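Local coordinates for peptide methionine sulfoxide reductase MSRA (Corynebacterium diphtheriae, PDB 4D7L), which reduces the S-epimer of methionine sulfoxide back to methionine, free or within proteins, and so probably repairs proteins damaged by oxidation, at residues Pro46-His51 with Gly55-Gln60; Ile68-Tyr73 with Glu77-Glu82; Pro101-Thr106 with His113-Glu118. One frame throughout, in Å; residues are numbered along the deposited sequence. Where two conformers were deposited one is given.

Contact 1 (Pro46-His51 with Gly55-Gln60); sequences PNPQPH and GTLRGQ. With PGE (triethylene glycol), chain G.
His51 meets Gly55-Gln60 with its CB, 3.6 Å from Thr56 O, while its imidazole runs on inward, CG anti to the backbone N (chi1 -162°). There the ring meets the indole of Trp81, the two planes about 80° apart. Both ring nitrogens are engaged, ND1 by the backbone N of Val53 and Leu54, NE2 by Thr89 OG1, which fixes the rotation of the ring. Backbone groups supply the two hydrogen bonds across the contact. His51 N donates to Thr56 O over 2.8 Å, almost straight at 173° and in the plane of that carbonyl. Gly55 N closes back on His51 O, also at 2.8 Å, but more bent and with the donor tilted from the carbonyl plane. Next to this pair, Pro50 brings its CA to 3.4 Å from Thr56 O, a CA-H...O contact, so that this one oxygen takes both an N-H and a C-H. Farther along, Leu57 lays one methyl, CD2, across the backbone of the proline-rich segment, 3.6 Å from Gln49 O and equally near Pro48 O, and only loosely by the Pro48 ring. A triethylene glycol, probably from the crystallisation liquor, lies against Thr56 and Gln60; Gln60 N donates to its O2 at 3.2 Å. Thr56 OG1 bonds to Val87 O, on strand 86-94. The bond from Gly55 N to His51 O closes an alpha-turn, completed by a glycine of positive phi; it folds the irregular chain preceding strand 64-69 back on itself at the surface, against strand 86-94 of the central mixed sheet.

Contact 2 (Ile68-Tyr73 with Glu77-Glu82); sequences IGIGCY and EKLFWE
Glu77 N donates to Tyr73 O at 2.8 Å, N-H...O angle 150°, an i+4 to i helical bond in the first turn of helix 73-81. The same carbonyl oxygen also lies 3.3 Å from Glu77 CB. From there the extended Glu77 side chain, its CG anti to the backbone N (chi1 -159°), carries its buried carboxylate on to partners outside the two segments: OE2 bonds to Thr89 OG1 and OE1 to Gln216 N, so both oxygens are satisfied. Farther down the helix the contact turns apolar. Ile68 meets the Phe80 ring obliquely with its branch methyl, CG2 3.8 Å from CE2, and the two side chains cross at about a right angle. Ile70 reaches the same ring more distantly and sets CD1 4.2 Å from Leu79 CD2, a methyl that itself sits over one face of Phe80 toward its rim. Ala135 of helix 128-137 touches Ile68, Ile70 and Phe80. Strand 64-69 passes through a short turn into the helix, with Cys72 at the N-cap. Gly71-Cys72-Tyr73 opens the GCFWG-type motif of MsrA enzymes; Cys72 is the predicted catalytic residue, here in a disulfide with Cys226.

Contact 3 (Pro101-Thr106 with His113-Glu118); sequences PTYRET and HTEIVE. With CAC (cacodylate ion), chain D.
One cacodylate oxygen sits between the two segments: Tyr103 OH donates to O1 of the ion at 2.6 Å, and Glu115 OE2 lies 2.6 Å from that same O1. The ion probably comes from the crystallisation liquor; Tyr155 OH binds it too, and its place beside the predicted catalytic Cys72 is consistent with the substrate pocket of an MsrA. Helix 103-107, opened by a capping box, here faces the start of strand 114-121. In that box Glu105 N donates to Thr102 OG1 and Thr102 N to Glu105 OE1, two reciprocal bonds that hold the helix start carrying Tyr103. Tyr103, with CG anti to its main-chain N (chi1 177°), reaches out from the helix so that O1 and Glu115 OE2 lie at the edge of its ring, near the ring plane; OE2 is 3.8 Å from CE1, and the carboxylate plane is turned 49° from that of the ring. Glu115 OE1 accepts from Tyr73 N, which is consistent with a fixed orientation of the carboxylate. Just before the strand, His113, its NE2 bonded to Thr98 O, crosses Pro101 at about a right angle, with Pro101 CG 3.7 Å from His113 CD2.

Contacts 2 and 3 meet around the predicted active site, their centres about 13 Å apart. Strands 64-69 and 114-121 are neighbours in the sheet, where Ile68 O and Val117 N lie 2.8 Å apart, a probable hydrogen bond. At the pocket Cys72 CA is 3.6 Å from Glu115 OE1, and Tyr73 OH packs 3.4 Å from Tyr103 CD1, so the helix start of contact 2 lies directly against the side chains around the cacodylate in contact 3. Contact 1 lies farther out, its centre about 17 Å from that of contact 2 and about 18 Å from that of contact 3, yet touches both: His51 NE2 is 3.5 Å from Glu77 OE2, and Arg58 NE makes a 2.8 Å salt bridge with Glu118 OE2.

Contact 1 (Pro46-His51 with Gly55-Gln60)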
ATOM      1  N   PRO A  46       7.624  16.866   4.208  1.00 18.70           N
ATOM      2  CA  PRO A  46       6.568  17.827   4.540  1.00 23.22           C
ATOM      3  C   PRO A  46       5.972  18.526   3.314  1.00 31.53           C
ATOM      4  O   PRO A  46       4.807  18.919   3.357  1.00 38.75           O
ATOM      5  CB  PRO A  46       7.292  18.839   5.428  1.00 26.41           C
ATOM      6  CG  PRO A  46       8.728  18.750   5.008  1.00 24.98           C
ATOM      7  CD  PRO A  46       8.946  17.298   4.678  1.00 21.12           C
ATOM      8  N   ASN A  47       6.743  18.629   2.238  0.84 20.81           N
ATOM      9  CA  ASN A  47       6.301  19.336   1.047  0.84 25.78           C
ATOM     10  C   ASN A  47       6.465  18.507  -0.234  0.84 19.58           C
ATOM     11  O   ASN A  47       7.384  18.721  -0.998  0.84 22.97           O
ATOM     12  CB  ASN A  47       7.036  20.667   0.954  0.84 32.84           C
ATOM     13  CG  ASN A  47       6.651  21.605   2.098  0.84 46.62           C
ATOM     14  OD1 ASN A  47       5.472  21.728   2.436  0.84 47.28           O
ATOM     15  ND2 ASN A  47       7.642  22.221   2.729  0.84 51.01           N
ATOM     16  N   PRO A  48       5.589  17.519  -0.427  1.00 25.55           N
ATOM     17  CA  PRO A  48       5.651  16.625  -1.592  1.00 29.74           C
ATOM     18  C   PRO A  48       5.523  17.410  -2.896  1.00 24.77           C
ATOM     19  O   PRO A  48       4.836  18.426  -2.941  1.00 23.92           O
ATOM     20  CB  PRO A  48       4.449  15.704  -1.399  1.00 30.60           C
ATOM     21  CG  PRO A  48       3.512  16.496  -0.530  1.00 31.43           C
ATOM     22  CD  PRO A  48       4.380  17.289   0.383  1.00 26.79           C
ATOM     23  N   GLN A  49       6.203  16.955  -3.937  1.00 27.06           N
ATOM     24  CA  GLN A  49       6.126  17.603  -5.235  1.00 24.08           C
ATOM     25  C   GLN A  49       4.965  16.986  -5.998  1.00 19.51           C
ATOM     26  O   GLN A  49       4.540  15.879  -5.679  1.00 21.56           O
ATOM     27  CB  GLN A  49       7.438  17.429  -6.005  1.00 36.03           C
ATOM     28  CG  GLN A  49       8.620  18.063  -5.316  1.00 49.78           C
ATOM     29  CD  GLN A  49       8.431  19.564  -5.147  1.00 60.45           C
ATOM     30  OE1 GLN A  49       8.329  20.308  -6.128  1.00 58.22           O
ATOM     31  NE2 GLN A  49       8.352  20.012  -3.895  1.00 63.99           N
ATOM     32  N   PRO A  50       4.437  17.702  -6.996  1.00 19.39           N
ATOM     33  CA  PRO A  50       3.377  17.149  -7.840  1.00 24.96           C
ATOM     34  C   PRO A  50       3.769  15.806  -8.420  1.00 23.68           C
ATOM     35  O   PRO A  50       4.947  15.595  -8.724  1.00 24.12           O
ATOM     36  CB  PRO A  50       3.229  18.193  -8.947  1.00 22.90           C
ATOM     37  CG  PRO A  50       3.649  19.471  -8.309  1.00 29.66           C
ATOM     38  CD  PRO A  50       4.759  19.097  -7.359  1.00 23.56           C
ATOM     39  N   HIS A  51       2.792  14.913  -8.521  1.00 19.55           N
ATOM     40  CA  HIS A  51       2.967  13.561  -9.049  1.00 19.01           C
ATOM     41  C   HIS A  51       3.736  13.605 -10.381  1.00 17.35           C
ATOM     42  O   HIS A  51       3.376  14.361 -11.285  1.00 19.66           O
ATOM     43  CB  HIS A  51       1.592  12.923  -9.254  1.00 15.94           C
ATOM     44  CG  HIS A  51       1.604  11.430  -9.386  1.00 19.21           C
ATOM     45  ND1 HIS A  51       1.886  10.791 -10.578  1.00 19.20           N
ATOM     46  CD2 HIS A  51       1.275  10.458  -8.504  1.00 15.14           C
ATOM     47  CE1 HIS A  51       1.772   9.484 -10.409  1.00 18.68           C
ATOM     48  NE2 HIS A  51       1.414   9.254  -9.154  1.00 21.75           N
ATOM     49  N   GLY A  55       0.824  14.800 -12.346  1.00 20.56           N
ATOM     50  CA  GLY A  55       0.978  16.240 -12.188  1.00 19.78           C
ATOM     51  C   GLY A  55       0.142  16.825 -11.054  1.00 23.09           C
ATOM     52  O   GLY A  55       0.002  18.045 -10.942  1.00 23.73           O
ATOM     53  N   THR A  56      -0.380  15.959 -10.189  1.00 19.99           N
ATOM     54  CA  THR A  56      -1.337  16.397  -9.167  1.00 21.89           C
ATOM     55  C   THR A  56      -0.779  16.358  -7.745  1.00 24.29           C
ATOM     56  O   THR A  56       0.293  15.786  -7.500  1.00 18.48           O
ATOM     57  CB  THR A  56      -2.610  15.521  -9.224  1.00 18.93           C
ATOM     58  OG1 THR A  56      -2.226  14.141  -9.201  1.00 20.77           O
ATOM     59  CG2 THR A  56      -3.381  15.799 -10.522  1.00 22.78           C
ATOM     60  N   LEU A  57      -1.509  16.968  -6.807  1.00 25.98           N
ATOM     61  CA  LEU A  57      -1.281  16.728  -5.369  1.00 24.33           C
ATOM     62  C   LEU A  57      -2.569  16.241  -4.743  1.00 29.63           C
ATOM     63  O   LEU A  57      -3.585  16.304  -5.394  1.00 23.56           O
ATOM     64  CB  LEU A  57      -0.813  17.992  -4.659  1.00 25.47           C
ATOM     65  CG  LEU A  57       0.600  18.461  -4.970  1.00 27.98           C
ATOM     66  CD1 LEU A  57       0.804  19.892  -4.471  1.00 33.25           C
ATOM     67  CD2 LEU A  57       1.615  17.491  -4.357  1.00 27.78           C
ATOM     68  N   ARG A  58      -2.565  15.777  -3.493  1.00 23.09           N
ATOM     69  CA  ARG A  58      -3.811  15.248  -2.922  1.00 20.83           C
ATOM     70  C   ARG A  58      -4.778  16.397  -2.634  1.00 24.89           C
ATOM     71  O   ARG A  58      -4.394  17.563  -2.669  1.00 29.02           O
ATOM     72  CB  ARG A  58      -3.549  14.443  -1.639  1.00 26.00           C
ATOM     73  CG  ARG A  58      -3.337  15.292  -0.367  1.00 27.32           C
ATOM     74  CD  ARG A  58      -3.181  14.421   0.874  1.00 30.35           C
ATOM     75  NE  ARG A  58      -2.178  13.364   0.690  1.00 26.18           N
ATOM     76  CZ  ARG A  58      -0.899  13.482   1.030  1.00 27.90           C
ATOM     77  NH1 ARG A  58      -0.466  14.603   1.603  1.00 29.64           N
ATOM     78  NH2 ARG A  58      -0.060  12.476   0.821  1.00 23.35           N
ATOM     79  N   GLY A  59      -6.045  16.073  -2.411  1.00 31.08           N
ATOM     80  CA  GLY A  59      -7.001  17.068  -1.955  1.00 36.13           C
ATOM     81  C   GLY A  59      -7.899  17.733  -2.978  1.00 41.19           C
ATOM     82  O   GLY A  59      -8.428  18.809  -2.719  1.00 46.71           O
ATOM     83  N   GLN A  60      -8.153  17.060  -4.096  1.00 35.07           N
ATOM     84  CA  GLN A  60      -9.033  17.617  -5.115  1.00 34.92           C
ATOM     85  C   GLN A  60     -10.442  17.365  -4.650  1.00 34.35           C
ATOM     86  O   GLN A  60     -10.755  16.256  -4.219  1.00 32.36           O
ATOM     87  CB  GLN A  60      -8.838  16.979  -6.492  1.00 35.51           C
ATOM     88  CG  GLN A  60      -9.976  17.287  -7.485  1.00 50.62           C
ATOM     89  CD  GLN A  60      -9.996  16.377  -8.722  1.00 62.88           C
ATOM     90  OE1 GLN A  60      -8.961  16.158  -9.363  1.00 66.83           O
ATOM     91  NE2 GLN A  60     -11.163  15.835  -9.051  1.00 63.32           N
TER
HETATM   92  C1  PGE G1223      -6.203  15.212  -8.125  0.89 36.60           C
HETATM   93  O1  PGE G1223      -6.661  16.311  -8.888  0.89 46.48           O
HETATM   94  C2  PGE G1223      -5.838  15.805  -6.797  0.89 41.97           C
HETATM   95  O2  PGE G1223      -6.261  15.070  -5.661  0.89 29.33           O

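Contact 2 (Ile68-Tyr73 with Glu77-Glu82)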
ATOM      1  N   ILE A  68      -3.833   1.143  -0.018  1.00 18.10           N
ATOM      2  CA  ILE A  68      -3.677  -0.232  -0.478  1.00 13.38           C
ATOM      3  C   ILE A  68      -2.303  -0.780  -0.180  1.00 14.20           C
ATOM      4  O   ILE A  68      -1.290  -0.154  -0.537  1.00 13.09           O
ATOM      5  CB  ILE A  68      -3.914  -0.318  -2.004  1.00 19.49           C
ATOM      6  CG1 ILE A  68      -5.320   0.181  -2.344  1.00 23.66           C
ATOM      7  CG2 ILE A  68      -3.685  -1.750  -2.526  1.00 19.27           C
ATOM      8  CD1 ILE A  68      -6.392  -0.654  -1.734  1.00 31.23           C
ATOM      9  N   GLY A  69      -2.259  -1.955   0.436  1.00 16.77           N
ATOM     10  CA  GLY A  69      -0.990  -2.634   0.641  1.00 19.35           C
ATOM     11  C   GLY A  69      -0.968  -3.977  -0.069  1.00 20.10           C
ATOM     12  O   GLY A  69      -1.742  -4.877   0.269  1.00 16.16           O
ATOM     13  N   ILE A  70      -0.108  -4.121  -1.073  1.00 13.26           N
ATOM     14  CA  ILE A  70      -0.048  -5.399  -1.784  1.00 14.58           C
ATOM     15  C   ILE A  70       1.389  -5.830  -2.001  1.00 21.11           C
ATOM     16  O   ILE A  70       1.675  -6.600  -2.912  1.00 23.20           O
ATOM     17  CB  ILE A  70      -0.771  -5.325  -3.161  1.00 17.77           C
ATOM     18  CG1 ILE A  70      -0.172  -4.201  -4.015  1.00 19.84           C
ATOM     19  CG2 ILE A  70      -2.253  -5.080  -2.977  1.00 14.11           C
ATOM     20  CD1 ILE A  70      -0.641  -4.212  -5.486  1.00 24.17           C
ATOM     21  N   GLY A  71       2.290  -5.359  -1.147  1.00 18.06           N
ATOM     22  CA  GLY A  71       3.695  -5.707  -1.283  1.00 17.76           C
ATOM     23  C   GLY A  71       4.524  -4.509  -1.713  1.00 20.28           C
ATOM     24  O   GLY A  71       4.165  -3.379  -1.396  1.00 21.94           O
ATOM     25  N   CYS A  72       5.633  -4.757  -2.414  0.96 16.52           N
ATOM     26  CA  CYS A  72       6.548  -3.682  -2.829  0.60 16.15           C
ATOM     27  C   CYS A  72       5.781  -2.495  -3.388  0.84 16.03           C
ATOM     28  O   CYS A  72       5.123  -2.600  -4.432  0.98 16.29           O
ATOM     29  CB  CYS A  72       7.536  -4.192  -3.877  0.60 22.73           C
ATOM     30  SG  CYS A  72       8.509  -2.849  -4.640  0.60 23.65           S
ATOM     31  N   TYR A  73       5.804  -1.368  -2.668  1.00 15.79           N
ATOM     32  CA  TYR A  73       4.945  -0.269  -3.128  1.00 16.21           C
ATOM     33  C   TYR A  73       5.378   0.415  -4.449  1.00 14.28           C
ATOM     34  O   TYR A  73       4.610   1.177  -5.009  1.00 15.59           O
ATOM     35  CB  TYR A  73       4.677   0.806  -2.059  1.00 15.07           C
ATOM     36  CG  TYR A  73       5.836   1.430  -1.308  1.00 16.09           C
ATOM     37  CD1 TYR A  73       7.011   1.784  -1.962  1.00 16.46           C
ATOM     38  CD2 TYR A  73       5.628   1.935  -0.024  1.00 14.98           C
ATOM     39  CE1 TYR A  73       8.037   2.438  -1.290  1.00 17.36           C
ATOM     40  CE2 TYR A  73       6.625   2.618   0.650  1.00 15.51           C
ATOM     41  CZ  TYR A  73       7.828   2.873   0.009  1.00 18.17           C
ATOM     42  OH  TYR A  73       8.817   3.573   0.676  1.00 16.82           O
ATOM     43  N   GLU A  77       2.443   1.281  -6.785  1.00 18.43           N
ATOM     44  CA  GLU A  77       2.056   2.666  -7.082  1.00 17.46           C
ATOM     45  C   GLU A  77       1.833   2.852  -8.581  1.00 16.79           C
ATOM     46  O   GLU A  77       0.900   3.543  -9.002  1.00 16.84           O
ATOM     47  CB  GLU A  77       3.105   3.689  -6.603  1.00 15.37           C
ATOM     48  CG  GLU A  77       2.440   5.100  -6.453  1.00 16.13           C
ATOM     49  CD  GLU A  77       3.410   6.291  -6.464  1.00 17.27           C
ATOM     50  OE1 GLU A  77       4.649   6.102  -6.411  1.00 17.19           O
ATOM     51  OE2 GLU A  77       2.918   7.440  -6.518  1.00 19.00           O
ATOM     52  N   LYS A  78       2.716   2.254  -9.373  1.00 15.28           N
ATOM     53  CA  LYS A  78       2.624   2.351 -10.841  1.00 16.45           C
ATOM     54  C   LYS A  78       1.309   1.744 -11.331  1.00 22.69           C
ATOM     55  O   LYS A  78       0.627   2.316 -12.193  1.00 19.92           O
ATOM     56  CB  LYS A  78       3.841   1.675 -11.499  1.00 19.81           C
ATOM     57  CG  LYS A  78       3.889   1.721 -13.054  1.00 23.38           C
ATOM     58  CD  LYS A  78       5.249   1.158 -13.517  1.00 25.19           C
ATOM     59  CE  LYS A  78       5.379   0.901 -15.027  1.00 36.88           C
ATOM     60  NZ  LYS A  78       4.634   1.828 -15.901  1.00 41.98           N
ATOM     61  N   LEU A  79       0.954   0.590 -10.775  1.00 20.38           N
ATOM     62  CA  LEU A  79      -0.306  -0.079 -11.115  1.00 17.48           C
ATOM     63  C   LEU A  79      -1.487   0.862 -10.944  1.00 17.67           C
ATOM     64  O   LEU A  79      -2.379   0.962 -11.806  1.00 18.05           O
ATOM     65  CB  LEU A  79      -0.502  -1.309 -10.217  1.00 20.16           C
ATOM     66  CG  LEU A  79      -1.830  -2.042 -10.421  1.00 26.66           C
ATOM     67  CD1 LEU A  79      -1.760  -2.854 -11.724  1.00 31.28           C
ATOM     68  CD2 LEU A  79      -2.156  -2.906  -9.222  1.00 26.39           C
ATOM     69  N   PHE A  80      -1.493   1.574  -9.828  1.00 14.35           N
ATOM     70  CA  PHE A  80      -2.639   2.437  -9.571  1.00 15.08           C
ATOM     71  C   PHE A  80      -2.587   3.787 -10.281  1.00 18.72           C
ATOM     72  O   PHE A  80      -3.637   4.248 -10.748  1.00 19.10           O
ATOM     73  CB  PHE A  80      -2.824   2.615  -8.054  1.00 17.20           C
ATOM     74  CG  PHE A  80      -3.424   1.400  -7.412  1.00 22.02           C
ATOM     75  CD1 PHE A  80      -4.763   1.095  -7.640  1.00 19.05           C
ATOM     76  CD2 PHE A  80      -2.651   0.527  -6.652  1.00 23.33           C
ATOM     77  CE1 PHE A  80      -5.335  -0.056  -7.103  1.00 23.04           C
ATOM     78  CE2 PHE A  80      -3.218  -0.630  -6.087  1.00 24.98           C
ATOM     79  CZ  PHE A  80      -4.559  -0.925  -6.322  1.00 19.88           C
ATOM     80  N   TRP A  81      -1.417   4.417 -10.447  1.00 18.58           N
ATOM     81  CA  TRP A  81      -1.462   5.717 -11.141  1.00 17.73           C
ATOM     82  C   TRP A  81      -1.806   5.514 -12.610  1.00 18.27           C
ATOM     83  O   TRP A  81      -2.270   6.438 -13.274  1.00 23.88           O
ATOM     84  CB  TRP A  81      -0.165   6.569 -10.991  1.00 15.61           C
ATOM     85  CG  TRP A  81       1.030   6.220 -11.852  1.00 15.37           C
ATOM     86  CD1 TRP A  81       1.122   6.252 -13.227  1.00 19.15           C
ATOM     87  CD2 TRP A  81       2.346   5.929 -11.371  1.00 16.36           C
ATOM     88  NE1 TRP A  81       2.412   5.914 -13.625  1.00 19.73           N
ATOM     89  CE2 TRP A  81       3.179   5.724 -12.499  1.00 16.08           C
ATOM     90  CE3 TRP A  81       2.899   5.801 -10.082  1.00 17.24           C
ATOM     91  CZ2 TRP A  81       4.537   5.381 -12.380  1.00 19.91           C
ATOM     92  CZ3 TRP A  81       4.247   5.452  -9.958  1.00 13.95           C
ATOM     93  CH2 TRP A  81       5.056   5.261 -11.104  1.00 16.06           C
ATOM     94  N   GLU A  82      -1.597   4.304 -13.118  1.00 14.90           N
ATOM     95  CA  GLU A  82      -1.975   4.003 -14.504  1.00 20.14           C
ATOM     96  C   GLU A  82      -3.428   3.562 -14.651  1.00 27.55           C
ATOM     97  O   GLU A  82      -3.893   3.305 -15.755  1.00 23.77           O
ATOM     98  CB  GLU A  82      -1.038   2.933 -15.075  1.00 19.39           C
ATOM     99  CG  GLU A  82       0.378   3.519 -15.298  1.00 21.13           C
ATOM    100  CD  GLU A  82       1.371   2.545 -15.916  1.00 36.23           C
ATOM    101  OE1 GLU A  82       1.072   1.327 -15.976  1.00 34.52           O
ATOM    102  OE2 GLU A  82       2.467   3.015 -16.311  1.00 32.34           O
TER

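Contact 3 (Pro101-Thr106 with His113-Glu118)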
ATOM      1  N   PRO A 101       7.907   7.438  10.273  1.00 18.72           N
ATOM      2  CA  PRO A 101       9.111   6.620  10.102  1.00 20.51           C
ATOM      3  C   PRO A 101       9.851   6.962   8.805  1.00 20.74           C
ATOM      4  O   PRO A 101       9.213   7.347   7.835  1.00 18.98           O
ATOM      5  CB  PRO A 101       8.553   5.197  10.030  1.00 18.28           C
ATOM      6  CG  PRO A 101       7.195   5.373   9.348  1.00 17.04           C
ATOM      7  CD  PRO A 101       6.670   6.684   9.963  1.00 16.88           C
ATOM      8  N   THR A 102      11.174   6.859   8.809  1.00 17.20           N
ATOM      9  CA  THR A 102      11.931   6.849   7.563  1.00 20.14           C
ATOM     10  C   THR A 102      11.778   5.484   6.912  1.00 21.84           C
ATOM     11  O   THR A 102      11.385   4.520   7.562  1.00 18.68           O
ATOM     12  CB  THR A 102      13.416   7.101   7.784  1.00 24.02           C
ATOM     13  OG1 THR A 102      13.957   6.024   8.562  1.00 19.39           O
ATOM     14  CG2 THR A 102      13.644   8.420   8.531  1.00 22.26           C
ATOM     15  N   TYR A 103      12.103   5.397   5.631  1.00 17.32           N
ATOM     16  CA  TYR A 103      12.085   4.122   4.943  1.00 16.57           C
ATOM     17  C   TYR A 103      13.019   3.126   5.628  1.00 17.83           C
ATOM     18  O   TYR A 103      12.677   1.950   5.855  1.00 20.18           O
ATOM     19  CB  TYR A 103      12.488   4.327   3.481  1.00 13.93           C
ATOM     20  CG  TYR A 103      12.561   3.045   2.681  1.00 16.66           C
ATOM     21  CD1 TYR A 103      11.409   2.306   2.410  1.00 18.65           C
ATOM     22  CD2 TYR A 103      13.773   2.604   2.154  1.00 21.83           C
ATOM     23  CE1 TYR A 103      11.465   1.135   1.634  1.00 20.22           C
ATOM     24  CE2 TYR A 103      13.839   1.446   1.391  1.00 21.44           C
ATOM     25  CZ  TYR A 103      12.679   0.721   1.137  1.00 23.18           C
ATOM     26  OH  TYR A 103      12.739  -0.426   0.376  1.00 22.58           O
ATOM     27  N   ARG A 104      14.204   3.600   5.976  1.00 16.19           N
ATOM     28  CA  ARG A 104      15.169   2.700   6.596  1.00 19.45           C
ATOM     29  C   ARG A 104      14.587   2.156   7.896  1.00 21.34           C
ATOM     30  O   ARG A 104      14.688   0.969   8.175  1.00 19.85           O
ATOM     31  CB  ARG A 104      16.501   3.417   6.848  1.00 22.56           C
ATOM     32  CG  ARG A 104      17.534   2.568   7.585  1.00 37.79           C
ATOM     33  CD  ARG A 104      18.844   3.345   7.781  1.00 51.98           C
ATOM     34  NE  ARG A 104      19.453   3.720   6.507  1.00 66.44           N
ATOM     35  CZ  ARG A 104      20.237   2.918   5.790  1.00 73.26           C
ATOM     36  NH1 ARG A 104      20.529   1.700   6.231  1.00 73.72           N
ATOM     37  NH2 ARG A 104      20.742   3.342   4.638  1.00 75.60           N
ATOM     38  N   GLU A 105      13.913   3.001   8.668  1.00 19.45           N
ATOM     39  CA  GLU A 105      13.281   2.496   9.891  1.00 18.27           C
ATOM     40  C   GLU A 105      12.223   1.419   9.604  1.00 17.38           C
ATOM     41  O   GLU A 105      12.178   0.379  10.273  1.00 22.22           O
ATOM     42  CB  GLU A 105      12.651   3.653  10.669  1.00 16.89           C
ATOM     43  CG  GLU A 105      13.701   4.526  11.333  1.00 21.54           C
ATOM     44  CD  GLU A 105      13.128   5.770  11.988  1.00 26.48           C
ATOM     45  OE1 GLU A 105      12.062   6.264  11.553  1.00 23.40           O
ATOM     46  OE2 GLU A 105      13.769   6.256  12.940  1.00 27.40           O
ATOM     47  N   THR A 106      11.369   1.672   8.624  0.69 17.07           N
ATOM     48  CA  THR A 106      10.305   0.732   8.309  0.69 18.02           C
ATOM     49  C   THR A 106      10.888  -0.624   7.882  0.69 21.56           C
ATOM     50  O   THR A 106      10.367  -1.672   8.272  0.69 20.21           O
ATOM     51  CB  THR A 106       9.382   1.287   7.204  0.69 18.83           C
ATOM     52  OG1 THR A 106       8.767   2.494   7.675  0.69 17.49           O
ATOM     53  CG2 THR A 106       8.313   0.278   6.818  0.69 17.42           C
ATOM     54  N   HIS A 113       4.489  -0.971  10.499  1.00 15.22           N
ATOM     55  CA  HIS A 113       3.773  -0.478   9.323  1.00 12.83           C
ATOM     56  C   HIS A 113       3.859  -1.408   8.116  1.00 20.20           C
ATOM     57  O   HIS A 113       4.767  -2.238   7.997  1.00 16.28           O
ATOM     58  CB  HIS A 113       4.297   0.893   8.872  1.00 11.96           C
ATOM     59  CG  HIS A 113       3.965   2.011   9.805  1.00 15.64           C
ATOM     60  ND1 HIS A 113       2.674   2.434  10.028  1.00 15.04           N
ATOM     61  CD2 HIS A 113       4.764   2.812  10.559  1.00 16.51           C
ATOM     62  CE1 HIS A 113       2.689   3.442  10.886  1.00 18.43           C
ATOM     63  NE2 HIS A 113       3.942   3.693  11.218  1.00 17.46           N
ATOM     64  N   THR A 114       2.905  -1.300   7.202  0.65 17.27           N
ATOM     65  CA  THR A 114       3.068  -2.003   5.939  0.65 13.62           C
ATOM     66  C   THR A 114       3.220  -0.959   4.834  0.65 15.50           C
ATOM     67  O   THR A 114       2.825   0.203   4.991  0.65 14.83           O
ATOM     68  CB  THR A 114       1.904  -2.971   5.644  0.65 20.11           C
ATOM     69  OG1 THR A 114       2.305  -3.898   4.624  0.65 20.69           O
ATOM     70  CG2 THR A 114       0.645  -2.219   5.192  0.65 16.72           C
ATOM     71  N   GLU A 115       3.829  -1.379   3.733  1.00 16.29           N
ATOM     72  CA  GLU A 115       4.061  -0.504   2.590  1.00 14.15           C
ATOM     73  C   GLU A 115       2.738  -0.258   1.887  1.00 15.71           C
ATOM     74  O   GLU A 115       2.088  -1.201   1.430  1.00 16.73           O
ATOM     75  CB  GLU A 115       5.090  -1.106   1.630  1.00 13.83           C
ATOM     76  CG  GLU A 115       6.498  -1.114   2.238  1.00 17.43           C
ATOM     77  CD  GLU A 115       7.597  -1.451   1.231  1.00 21.56           C
ATOM     78  OE1 GLU A 115       7.301  -1.645   0.025  1.00 20.61           O
ATOM     79  OE2 GLU A 115       8.765  -1.541   1.673  1.00 19.94           O
ATOM     80  N   ILE A 116       2.370   1.013   1.805  1.00 14.57           N
ATOM     81  CA  ILE A 116       1.038   1.434   1.376  1.00 12.85           C
ATOM     82  C   ILE A 116       1.096   2.381   0.201  1.00 19.34           C
ATOM     83  O   ILE A 116       1.960   3.265   0.155  1.00 15.53           O
ATOM     84  CB  ILE A 116       0.291   2.142   2.535  1.00 15.88           C
ATOM     85  CG1 ILE A 116      -0.062   1.121   3.624  1.00 16.90           C
ATOM     86  CG2 ILE A 116      -0.967   2.909   2.040  1.00 17.84           C
ATOM     87  CD1 ILE A 116      -1.138   0.094   3.181  1.00 15.26           C
ATOM     88  N   VAL A 117       0.159   2.199  -0.729  1.00 15.07           N
ATOM     89  CA  VAL A 117      -0.128   3.174  -1.761  1.00 11.48           C
ATOM     90  C   VAL A 117      -1.381   3.947  -1.389  1.00 18.79           C
ATOM     91  O   VAL A 117      -2.441   3.350  -1.165  1.00 16.59           O
ATOM     92  CB  VAL A 117      -0.365   2.521  -3.137  1.00 12.98           C
ATOM     93  CG1 VAL A 117      -0.628   3.610  -4.222  1.00 12.92           C
ATOM     94  CG2 VAL A 117       0.813   1.648  -3.539  1.00 14.75           C
ATOM     95  N   GLU A 118      -1.232   5.262  -1.277  1.00 15.23           N
ATOM     96  CA  GLU A 118      -2.358   6.177  -1.156  1.00 13.24           C
ATOM     97  C   GLU A 118      -2.952   6.344  -2.555  1.00 20.26           C
ATOM     98  O   GLU A 118      -2.262   6.790  -3.462  1.00 16.49           O
ATOM     99  CB  GLU A 118      -1.896   7.525  -0.610  1.00 14.99           C
ATOM    100  CG  GLU A 118      -2.996   8.612  -0.632  1.00 18.48           C
ATOM    101  CD  GLU A 118      -2.476  10.001  -0.300  1.00 20.13           C
ATOM    102  OE1 GLU A 118      -1.277  10.289  -0.542  1.00 16.82           O
ATOM    103  OE2 GLU A 118      -3.281  10.817   0.195  1.00 23.64           O
TER
HETATM  104 AS   CAC D1220      10.753  -2.119  -1.554  0.87 21.99          AS
HETATM  105  O1  CAC D1220      10.789  -2.145   0.186  0.87 16.99           O
HETATM  106  O2  CAC D1220       9.969  -3.557  -2.139  0.87 21.16           O
HETATM  107  C1  CAC D1220      12.588  -2.046  -2.245  0.87 20.48           C
HETATM  108  C2  CAC D1220       9.761  -0.539  -2.163  0.87 15.94           C